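Local coordinates for phosphoribosylaminoimidazole carboxylase (Treponema denticola, PDB 5C5D), which catalyses the reversible carboxylation of 5-aminoimidazole ribonucleotide with CO2 to 4-carboxy-5-aminoimidazole ribonucleotide in de novo purine biosynthesis, at residues K133-A136 against D137-S141. The protein carries 1 engineered substitution. Residues are numbered along the deposited sequence; the frame is centred on the assembly and turned at random. Where two conformers were deposited one is given.
Sequences KEIA and DSVKS
Ile135 and Val139, one turn apart, form the packed side of the first two turns of helix 133-157. Ile135 CG2 lies 4.3 Å from Val139 CG2, and the same valine branch comes against the backbone, with Val139 CG2 3.4 Å from Ile135 O. It does so because CG1 stands anti to the backbone N (chi1 165°), leaving CG2 beside that N. Between the same two residues, Val139 N donates to Ile135 O at 2.8 Å, the shortest of the four i to i+4 bonds that join 133-136 to 137-141. Helix 117-129 covers the same side through Phe128 and Ala125, and Lys81 of a second subunit packs on Val139.

The other side is looser and wetter. Glu134 O accepts hydrogen bonds from Ser138 N (3.2 Å) and from a water (2.7 Å); the same water makes a weak hydrogen bond, 3.4 Å, with Ser138 OG. Asp137 N donates to Lys133 O, whereas the Asp137 carboxylate, its CG 3.3 Å from Lys133 O, makes no hydrogen bond to that carbonyl. Lys133 extends away and Lys140 turns to a salt bridge with Glu144. Backbone bonding thus ties the two turns together; the apolar side chains face protein, while on the polar side the backbone carbonyl of Glu134 divides its bonding between the helix and water.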
loop_
_atom_site.group_PDB
_atom_site.type_symbol
_atom_site.label_atom_id
_atom_site.label_comp_id
_atom_site.label_asym_id
_atom_site.label_seq_id
_atom_site.Cartn_x
_atom_site.Cartn_y
_atom_site.Cartn_z
ATOM N N LYS D 133 21.704 -4.014 37.820
ATOM C CA LYS D 133 22.158 -5.398 37.681
ATOM C C LYS D 133 21.065 -6.394 37.971
ATOM O O LYS D 133 21.036 -7.474 37.378
ATOM C CB LYS D 133 23.317 -5.711 38.644
ATOM C CG LYS D 133 24.697 -5.569 38.065
ATOM C CD LYS D 133 25.731 -6.023 39.115
ATOM C CE LYS D 133 27.130 -6.120 38.558
ATOM N NZ LYS D 133 27.587 -4.824 38.003
ATOM N N GLU D 134 20.191 -6.066 38.914
ATOM C CA GLU D 134 19.143 -6.999 39.277
ATOM C C GLU D 134 18.168 -7.153 38.112
ATOM O O GLU D 134 17.729 -8.261 37.801
ATOM C CB GLU D 134 18.424 -6.548 40.544
ATOM C CG GLU D 134 19.299 -6.682 41.776
ATOM C CD GLU D 134 18.572 -6.357 43.059
ATOM O OE1 GLU D 134 17.372 -6.012 42.997
ATOM O OE2 GLU D 134 19.206 -6.449 44.134
ATOM N N ILE D 135 17.832 -6.051 37.459
ATOM C CA ILE D 135 16.949 -6.145 36.297
ATOM C C ILE D 135 17.690 -6.853 35.144
ATOM O O ILE D 135 17.087 -7.647 34.412
ATOM C CB ILE D 135 16.424 -4.762 35.873
ATOM C CG1 ILE D 135 15.462 -4.236 36.950
ATOM C CG2 ILE D 135 15.703 -4.830 34.530
ATOM C CD1 ILE D 135 15.090 -2.780 36.781
ATOM N N ALA D 136 18.992 -6.601 35.004
ATOM C CA ALA D 136 19.782 -7.308 33.997
ATOM C C ALA D 136 19.742 -8.832 34.203
ATOM O O ALA D 136 19.617 -9.586 33.238
ATOM C CB ALA D 136 21.227 -6.797 33.997
ATOM N N ASP D 137 19.857 -9.281 35.449
ATOM C CA ASP D 137 19.705 -10.705 35.762
ATOM C C ASP D 137 18.341 -11.266 35.334
ATOM O O ASP D 137 18.241 -12.377 34.783
ATOM C CB ASP D 137 19.905 -10.939 37.272
ATOM C CG ASP D 137 21.338 -10.725 37.712
ATOM O OD1 ASP D 137 22.244 -10.782 36.857
ATOM O OD2 ASP D 137 21.557 -10.500 38.923
ATOM N N SER D 138 17.295 -10.497 35.595
ATOM C CA SER D 138 15.942 -10.894 35.216
ATOM C C SER D 138 15.769 -10.983 33.714
ATOM O O SER D 138 15.132 -11.904 33.202
ATOM C CB SER D 138 14.927 -9.906 35.765
ATOM O OG SER D 138 14.788 -10.068 37.148
ATOM N N VAL D 139 16.311 -10.001 33.009
ATOM C CA VAL D 139 16.268 -9.996 31.549
ATOM C C VAL D 139 16.965 -11.246 31.027
ATOM O O VAL D 139 16.486 -11.892 30.095
ATOM C CB VAL D 139 16.949 -8.746 30.938
ATOM C CG1 VAL D 139 17.224 -8.941 29.428
ATOM C CG2 VAL D 139 16.100 -7.505 31.169
ATOM N N LYS D 140 18.110 -11.573 31.606
ATOM C CA LYS D 140 18.876 -12.717 31.117
ATOM C C LYS D 140 18.090 -14.020 31.317
ATOM O O LYS D 140 18.001 -14.831 30.412
ATOM C CB LYS D 140 20.233 -12.784 31.827
ATOM C CG LYS D 140 21.069 -13.999 31.499
ATOM C CD LYS D 140 22.411 -13.909 32.233
ATOM C CE LYS D 140 22.938 -15.266 32.694
ATOM N NZ LYS D 140 23.811 -15.926 31.687
ATOM N N SER D 141 17.487 -14.186 32.488
ATOM C CA SER D 141 16.671 -15.365 32.765
ATOM C C SER D 141 15.508 -15.471 31.751
ATOM O O SER D 141 15.217 -16.548 31.219
ATOM C CB SER D 141 16.160 -15.321 34.204
ATOM O OG SER D 141 15.220 -16.351 34.431
HETATM O O HOH W 1 17.047 -10.202 39.624
#